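Local coordinates for protein putative glucoamylase (Bacteroides uniformis, PDB 4GL3) that is a putative glucoamylase, probably a glycoside hydrolase that releases glucose from starch-like alpha-glucans, at residues F167-D172 with N182-N187; I198-G203 with S214-G219. All coordinates share one frame; numbering follows the deposited sequence.

Contact 1: residues F167-D172 with N182-N187; sequences FTQGQD and NGWAMN
Q169 lays its side-chain amide flat on one face of the W184 indole, with the two planes 5° apart: an amide-pi stack between two loop turns of a predicted six-hairpin glycosidase. CD sits 3.4 Å from W184 CD2, displaced toward the rim of the ring system. The side chains run past each other in opposite directions, which spreads the overlap along the indole: OE1 lies by the pyrrole part, 3.4 Å from W184 CG, while NE2 lies 3.6 Å from W184 CE3. Farther back along the glutamine, CG makes a CH-pi contact 3.5 Å from the centroid of the W184 six-membered ring and only 5° off its normal. Beyond CG the glutamine chain is extended (chi2 -167°), which carries the amide from the benzene ring toward the pyrrole ring.

F167 adds a looser apolar contact, its CD2 4.3 Å from W184 CZ3. The rings of F166 and W178 also meet the indole, so the tryptophan, which follows strand 177-178, packs against W178 of the strand and against F166, F167 and Q169 from the loop before it.

The backbones stay well apart, with 9.0 Å between the CA atoms of Q169 and W184, and no direct hydrogen bond joins the segments. Q169 lies inside a type I' turn from T168 to Q171, and W184 belongs to the type II' turn from N182 to A185. The polar connection is a water bridge, which also helps fix the rotation of the amide: the water accepts from Q169 NE2 at 2.9 Å and donates to N187 OD1 at 2.8 Å.

Contact 2: residues I198-G203 with S214-G219; sequences IVYILG and SVYHKG
Y200 packs against V215 and Y216, meeting the first with CE2 and the second with CB, in the buried interface of a helical hairpin, helix 197-205 followed by helix 213-220, consistent with the predicted six-hairpin glycosidase fold. The segment axes come within 10.3 Å of each other at 156° between their N-to-C directions, so the pair is roughly antiparallel. The nearest CA atoms, those of Y200 and Y216, are 6.3 Å apart.

The apolar contacts centre on Y200. Its CB meets Y216 CD1 at 3.7 Å, so one tyrosine offers its aliphatic root to the other's ring and the two side chains cross at a slant rather than stacking. With CG anti to the backbone N (chi1 -178°), Y216 swings its ring over to this CB. On the V215 side, Y200 CE2 lies 3.7 Å from V215 CG1, the side chains crossing at about a right angle.

Contacts with the backbone complete the fit. Y200 CE2 approaches V215 O at 3.4 Å, and its hydroxyl end reaches the helix at G219, with OH 4.1 Å from G219 C. The second helix has a wider pi-type turn at 215-219, where the bond from G219 N to V215 O is weak, at 3.1 Å.

Polar bonding is directed elsewhere. Y200 OH hydrogen-bonds I190 O and M174 N, while Y216 OH bonds D266 OD2 and H197 NE2. W220 meets both tyrosine rings, extending the aromatic cluster.

No hydrogen bond crosses between the segments. Their adhesion therefore rests on van der Waals packing, while the tyrosines' hydroxyls, bonded to surrounding residues, help hold the rings in place and satisfy their polar ends within the buried interface.

How the contacts relate
Following the chain from the N terminus, helix 146-161 leads into 167-172. Contact 1 then closes the excursion through strand 177-178 when 182-187 returns. Only afterwards does the chain enter helix 197-205, and contact 2 closes the short connection to helix 213-220. The loops are therefore in series, neither nested nor crossed. Their centres are 15 Å apart, on the same side of the chain's centre, and the end of 167-172 touches the start of 214-219: D172 OD1 is 2.7 Å from S214 OG, a probable hydrogen bond, and Q171 O packs 3.6 Å from V215 CG2. Together they tie the peripheral loops flanking strand 177-178 to the helix pair.

Contact 1: residues F167-D172 with N182-N187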
ATOM      1  N   PHE A 167      -2.053  12.683  17.251  1.00 18.68           N
ATOM      2  CA  PHE A 167      -1.400  11.412  17.410  1.00 18.42           C
ATOM      3  C   PHE A 167       0.060  11.494  17.801  1.00 18.67           C
ATOM      4  O   PHE A 167       0.738  10.444  17.953  1.00 21.68           O
ATOM      5  CB  PHE A 167      -1.660  10.504  16.178  1.00 19.91           C
ATOM      6  CG  PHE A 167      -3.099  10.156  16.025  1.00 18.79           C
ATOM      7  CD1 PHE A 167      -3.989  11.021  15.397  1.00 21.54           C
ATOM      8  CD2 PHE A 167      -3.609   9.023  16.627  1.00 20.86           C
ATOM      9  CE1 PHE A 167      -5.348  10.724  15.352  1.00 22.10           C
ATOM     10  CE2 PHE A 167      -4.920   8.692  16.522  1.00 18.34           C
ATOM     11  CZ  PHE A 167      -5.804   9.552  15.883  1.00 20.53           C
ATOM     12  N   THR A 168       0.563  12.714  17.970  1.00 17.56           N
ATOM     13  CA  THR A 168       1.853  12.906  18.550  1.00 20.47           C
ATOM     14  C   THR A 168       1.871  12.879  20.104  1.00 21.84           C
ATOM     15  O   THR A 168       2.971  12.806  20.705  1.00 24.12           O
ATOM     16  CB  THR A 168       2.531  14.216  18.115  1.00 21.64           C
ATOM     17  OG1 THR A 168       1.833  15.336  18.654  1.00 21.89           O
ATOM     18  CG2 THR A 168       2.677  14.320  16.601  1.00 18.79           C
ATOM     19  N   GLN A 169       0.697  12.971  20.753  1.00 22.39           N
ATOM     20  CA  GLN A 169       0.637  13.249  22.212  1.00 22.09           C
ATOM     21  C   GLN A 169       1.528  14.434  22.629  1.00 23.54           C
ATOM     22  O   GLN A 169       2.020  14.470  23.729  1.00 25.81           O
ATOM     23  CB  GLN A 169       1.105  12.013  23.019  1.00 24.60           C
ATOM     24  CG  GLN A 169       0.360  10.708  22.668  1.00 23.64           C
ATOM     25  CD  GLN A 169       0.614   9.588  23.670  1.00 23.94           C
ATOM     26  OE1 GLN A 169       0.339   9.743  24.847  1.00 23.00           O
ATOM     27  NE2 GLN A 169       1.160   8.474  23.207  1.00 21.24           N
ATOM     28  N   GLY A 170       1.750  15.400  21.744  1.00 21.49           N
ATOM     29  CA  GLY A 170       2.604  16.542  22.054  1.00 21.27           C
ATOM     30  C   GLY A 170       4.100  16.195  22.084  1.00 26.11           C
ATOM     31  O   GLY A 170       4.889  17.010  22.519  1.00 26.04           O
ATOM     32  N   GLN A 171       4.487  14.995  21.610  1.00 24.21           N
ATOM     33  CA  GLN A 171       5.873  14.564  21.579  1.00 22.56           C
ATOM     34  C   GLN A 171       6.437  14.675  20.138  1.00 26.23           C
ATOM     35  O   GLN A 171       5.685  14.966  19.186  1.00 22.39           O
ATOM     36  CB  GLN A 171       5.954  13.078  21.977  1.00 23.12           C
ATOM     37  CG  GLN A 171       5.377  12.783  23.351  1.00 24.15           C
ATOM     38  CD  GLN A 171       5.287  11.298  23.655  1.00 24.73           C
ATOM     39  OE1 GLN A 171       5.974  10.448  23.047  1.00 22.80           O
ATOM     40  NE2 GLN A 171       4.444  10.975  24.634  1.00 22.56           N
ATOM     41  N   ASP A 172       7.730  14.363  19.989  1.00 24.17           N
ATOM     42  CA  ASP A 172       8.413  14.358  18.704  1.00 24.42           C
ATOM     43  C   ASP A 172       8.406  12.962  18.030  1.00 23.81           C
ATOM     44  O   ASP A 172       9.452  12.451  17.619  1.00 22.57           O
ATOM     45  CB  ASP A 172       9.845  14.874  18.888  1.00 28.28           C
ATOM     46  CG  ASP A 172       9.897  16.379  19.135  1.00 32.18           C
ATOM     47  OD1 ASP A 172       9.134  17.106  18.486  1.00 31.14           O
ATOM     48  OD2 ASP A 172      10.726  16.819  19.972  1.00 31.55           O
ATOM     49  N   ASN A 182      -9.269   2.448  25.445  1.00 19.93           N
ATOM     50  CA  ASN A 182      -7.932   2.067  25.927  1.00 21.35           C
ATOM     51  C   ASN A 182      -6.911   3.184  25.794  1.00 23.31           C
ATOM     52  O   ASN A 182      -5.722   2.967  26.023  1.00 20.91           O
ATOM     53  CB  ASN A 182      -7.489   0.851  25.097  1.00 19.28           C
ATOM     54  CG  ASN A 182      -8.426  -0.316  25.280  1.00 19.46           C
ATOM     55  OD1 ASN A 182      -8.538  -0.865  26.383  1.00 19.97           O
ATOM     56  ND2 ASN A 182      -9.130  -0.677  24.244  1.00 19.09           N
ATOM     57  N   GLY A 183      -7.365   4.373  25.389  1.00 21.14           N
ATOM     58  CA  GLY A 183      -6.498   5.524  25.248  1.00 19.44           C
ATOM     59  C   GLY A 183      -5.259   5.200  24.420  1.00 19.11           C
ATOM     60  O   GLY A 183      -5.368   4.682  23.308  1.00 20.31           O
ATOM     61  N   TRP A 184      -4.089   5.476  24.992  1.00 17.20           N
ATOM     62  CA  TRP A 184      -2.789   5.248  24.340  1.00 19.81           C
ATOM     63  C   TRP A 184      -2.151   3.922  24.681  1.00 18.31           C
ATOM     64  O   TRP A 184      -0.922   3.738  24.489  1.00 21.88           O
ATOM     65  CB  TRP A 184      -1.821   6.406  24.725  1.00 21.09           C
ATOM     66  CG  TRP A 184      -2.387   7.771  24.351  1.00 22.24           C
ATOM     67  CD1 TRP A 184      -2.933   8.694  25.205  1.00 25.26           C
ATOM     68  CD2 TRP A 184      -2.478   8.330  23.055  1.00 20.13           C
ATOM     69  NE1 TRP A 184      -3.383   9.789  24.498  1.00 24.16           N
ATOM     70  CE2 TRP A 184      -3.116   9.592  23.179  1.00 22.75           C
ATOM     71  CE3 TRP A 184      -2.128   7.878  21.785  1.00 21.52           C
ATOM     72  CZ2 TRP A 184      -3.359  10.419  22.098  1.00 22.39           C
ATOM     73  CZ3 TRP A 184      -2.356   8.697  20.709  1.00 21.42           C
ATOM     74  CH2 TRP A 184      -2.995   9.951  20.867  1.00 21.26           C
ATOM     75  N   ALA A 185      -2.924   2.958  25.179  1.00 22.93           N
ATOM     76  CA  ALA A 185      -2.345   1.695  25.669  1.00 21.83           C
ATOM     77  C   ALA A 185      -1.589   0.882  24.572  1.00 24.66           C
ATOM     78  O   ALA A 185      -0.704   0.140  24.899  1.00 25.40           O
ATOM     79  CB  ALA A 185      -3.402   0.809  26.316  1.00 23.36           C
HETATM   80  N   MSE A 186      -1.943   0.992  23.310  1.00 21.41           N
HETATM   81  CA  MSE A 186      -1.238   0.258  22.235  1.00 22.55           C
HETATM   82  C   MSE A 186       0.224   0.768  22.204  1.00 20.52           C
HETATM   83  O   MSE A 186       1.158   0.014  21.936  1.00 20.57           O
HETATM   84  CB  MSE A 186      -1.934   0.413  20.859  1.00 22.36           C
HETATM   85  CG  MSE A 186      -3.254  -0.409  20.625  1.00 23.70           C
HETATM   86 SE   MSE A 186      -3.006  -2.338  20.833  0.75 21.26          SE
HETATM   87  CE  MSE A 186      -2.115  -2.569  19.026  1.00 25.96           C
ATOM     88  N   ASN A 187       0.405   2.046  22.476  1.00 22.25           N
ATOM     89  CA  ASN A 187       1.740   2.606  22.722  1.00 21.76           C
ATOM     90  C   ASN A 187       2.771   2.174  21.646  1.00 24.26           C
ATOM     91  O   ASN A 187       3.879   1.766  21.987  1.00 23.50           O
ATOM     92  CB  ASN A 187       2.245   2.204  24.134  1.00 23.59           C
ATOM     93  CG  ASN A 187       3.473   2.983  24.535  1.00 24.44           C
ATOM     94  OD1 ASN A 187       3.638   4.112  24.095  1.00 23.84           O
ATOM     95  ND2 ASN A 187       4.346   2.394  25.315  1.00 22.86           N
TER
HETATM   96  O   HOH W   1       2.050   6.308  24.898  1.00 35.29           O

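Contact 2: residues I198-G203 with S214-G219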
ATOM      1  N   ILE A 198       4.469   7.494   4.706  1.00 23.56           N
ATOM      2  CA  ILE A 198       3.416   8.388   4.236  1.00 25.76           C
ATOM      3  C   ILE A 198       2.640   9.028   5.386  1.00 21.57           C
ATOM      4  O   ILE A 198       2.050  10.120   5.221  1.00 22.15           O
ATOM      5  CB  ILE A 198       2.430   7.648   3.262  1.00 29.72           C
ATOM      6  CG1 ILE A 198       1.575   8.623   2.474  1.00 35.48           C
ATOM      7  CG2 ILE A 198       1.486   6.709   4.000  1.00 22.00           C
ATOM      8  CD1 ILE A 198       2.279   9.250   1.331  1.00 36.98           C
ATOM      9  N   VAL A 199       2.611   8.362   6.538  1.00 22.56           N
ATOM     10  CA  VAL A 199       1.976   8.945   7.688  1.00 22.84           C
ATOM     11  C   VAL A 199       2.625  10.278   8.087  1.00 21.83           C
ATOM     12  O   VAL A 199       1.924  11.242   8.414  1.00 23.67           O
ATOM     13  CB  VAL A 199       1.972   7.965   8.909  1.00 24.23           C
ATOM     14  CG1 VAL A 199       1.199   8.593  10.078  1.00 21.78           C
ATOM     15  CG2 VAL A 199       1.368   6.619   8.490  1.00 19.89           C
ATOM     16  N   TYR A 200       3.959  10.329   8.068  1.00 23.32           N
ATOM     17  CA  TYR A 200       4.686  11.557   8.409  1.00 23.58           C
ATOM     18  C   TYR A 200       4.562  12.605   7.320  1.00 23.73           C
ATOM     19  O   TYR A 200       4.414  13.792   7.635  1.00 21.95           O
ATOM     20  CB  TYR A 200       6.161  11.279   8.695  1.00 21.52           C
ATOM     21  CG  TYR A 200       6.362  10.644  10.056  1.00 23.23           C
ATOM     22  CD1 TYR A 200       6.218   9.253  10.245  1.00 20.64           C
ATOM     23  CD2 TYR A 200       6.633  11.426  11.179  1.00 23.08           C
ATOM     24  CE1 TYR A 200       6.350   8.677  11.514  1.00 23.57           C
ATOM     25  CE2 TYR A 200       6.766  10.849  12.446  1.00 22.29           C
ATOM     26  CZ  TYR A 200       6.623   9.489  12.621  1.00 23.69           C
ATOM     27  OH  TYR A 200       6.783   8.934  13.906  1.00 21.72           O
ATOM     28  N   ILE A 201       4.595  12.178   6.049  1.00 23.23           N
ATOM     29  CA  ILE A 201       4.420  13.122   4.933  1.00 22.53           C
ATOM     30  C   ILE A 201       3.025  13.775   4.986  1.00 21.70           C
ATOM     31  O   ILE A 201       2.927  14.977   4.867  1.00 23.70           O
ATOM     32  CB  ILE A 201       4.600  12.454   3.534  1.00 25.31           C
ATOM     33  CG1 ILE A 201       5.939  11.717   3.371  1.00 30.77           C
ATOM     34  CG2 ILE A 201       4.359  13.441   2.401  1.00 23.95           C
ATOM     35  CD1 ILE A 201       7.105  12.437   3.869  1.00 30.24           C
ATOM     36  N   LEU A 202       1.959  12.983   5.187  1.00 23.35           N
ATOM     37  CA  LEU A 202       0.611  13.557   5.289  1.00 24.73           C
ATOM     38  C   LEU A 202       0.493  14.433   6.546  1.00 23.94           C
ATOM     39  O   LEU A 202      -0.086  15.538   6.507  1.00 24.14           O
ATOM     40  CB  LEU A 202      -0.466  12.473   5.284  1.00 25.38           C
ATOM     41  CG  LEU A 202      -0.620  11.660   3.965  1.00 25.87           C
ATOM     42  CD1 LEU A 202      -1.626  10.519   4.077  1.00 23.28           C
ATOM     43  CD2 LEU A 202      -0.983  12.597   2.834  1.00 25.96           C
ATOM     44  N   GLY A 203       1.036  13.963   7.656  1.00 24.34           N
ATOM     45  CA  GLY A 203       1.064  14.793   8.891  1.00 22.72           C
ATOM     46  C   GLY A 203       1.697  16.157   8.639  1.00 23.89           C
ATOM     47  O   GLY A 203       1.228  17.170   9.140  1.00 23.60           O
ATOM     48  N   SER A 214      10.252  18.569  13.670  1.00 25.21           N
ATOM     49  CA  SER A 214      11.013  17.759  14.603  1.00 26.84           C
ATOM     50  C   SER A 214      10.347  16.370  14.879  1.00 29.52           C
ATOM     51  O   SER A 214      11.039  15.406  15.268  1.00 26.53           O
ATOM     52  CB  SER A 214      11.216  18.546  15.904  1.00 25.77           C
ATOM     53  OG  SER A 214       9.912  18.717  16.507  1.00 27.15           O
ATOM     54  N   VAL A 215       9.042  16.254  14.639  1.00 25.33           N
ATOM     55  CA  VAL A 215       8.324  14.991  14.757  1.00 23.47           C
ATOM     56  C   VAL A 215       8.888  14.005  13.723  1.00 25.78           C
ATOM     57  O   VAL A 215       9.079  12.810  14.026  1.00 22.86           O
ATOM     58  CB  VAL A 215       6.782  15.199  14.630  1.00 24.53           C
ATOM     59  CG1 VAL A 215       5.982  13.897  14.451  1.00 18.90           C
ATOM     60  CG2 VAL A 215       6.224  16.022  15.809  1.00 19.76           C
ATOM     61  N   TYR A 216       9.147  14.492  12.514  1.00 22.96           N
ATOM     62  CA  TYR A 216       9.745  13.657  11.476  1.00 26.01           C
ATOM     63  C   TYR A 216      11.220  13.342  11.810  1.00 26.03           C
ATOM     64  O   TYR A 216      11.632  12.185  11.839  1.00 23.28           O
ATOM     65  CB  TYR A 216       9.683  14.368  10.116  1.00 27.16           C
ATOM     66  CG  TYR A 216      10.213  13.600   8.939  1.00 25.50           C
ATOM     67  CD1 TYR A 216       9.621  12.432   8.540  1.00 25.29           C
ATOM     68  CD2 TYR A 216      11.286  14.071   8.206  1.00 29.76           C
ATOM     69  CE1 TYR A 216      10.066  11.749   7.446  1.00 26.01           C
ATOM     70  CE2 TYR A 216      11.758  13.386   7.121  1.00 27.91           C
ATOM     71  CZ  TYR A 216      11.143  12.222   6.738  1.00 28.43           C
ATOM     72  OH  TYR A 216      11.609  11.524   5.635  1.00 26.56           O
ATOM     73  N   HIS A 217      12.014  14.380  12.041  1.00 25.41           N
ATOM     74  CA  HIS A 217      13.461  14.194  12.186  1.00 31.98           C
ATOM     75  C   HIS A 217      13.877  13.424  13.452  1.00 34.73           C
ATOM     76  O   HIS A 217      14.806  12.628  13.398  1.00 32.02           O
ATOM     77  CB  HIS A 217      14.192  15.545  12.079  1.00 31.32           C
ATOM     78  CG  HIS A 217      14.025  16.174  10.734  1.00 35.55           C
ATOM     79  ND1 HIS A 217      14.576  15.625   9.588  1.00 30.41           N
ATOM     80  CD2 HIS A 217      13.337  17.270  10.338  1.00 36.26           C
ATOM     81  CE1 HIS A 217      14.253  16.383   8.552  1.00 34.59           C
ATOM     82  NE2 HIS A 217      13.509  17.390   8.978  1.00 36.29           N
ATOM     83  N   LYS A 218      13.168  13.621  14.567  1.00 27.73           N
ATOM     84  CA  LYS A 218      13.463  12.873  15.813  1.00 30.36           C
ATOM     85  C   LYS A 218      12.664  11.598  16.014  1.00 26.76           C
ATOM     86  O   LYS A 218      13.132  10.680  16.638  1.00 29.77           O
ATOM     87  CB  LYS A 218      13.226  13.762  17.023  1.00 27.51           C
ATOM     88  CG  LYS A 218      14.174  14.928  17.078  1.00 31.61           C
ATOM     89  CD  LYS A 218      13.863  15.738  18.328  1.00 45.97           C
ATOM     90  CE  LYS A 218      14.957  16.718  18.683  1.00 51.61           C
ATOM     91  NZ  LYS A 218      14.704  18.001  17.958  1.00 67.66           N
ATOM     92  N   GLY A 219      11.451  11.536  15.499  1.00 29.45           N
ATOM     93  CA  GLY A 219      10.634  10.364  15.674  1.00 25.19           C
ATOM     94  C   GLY A 219      10.803   9.329  14.568  1.00 28.80           C
ATOM     95  O   GLY A 219      11.233   8.215  14.811  1.00 28.98           O
TER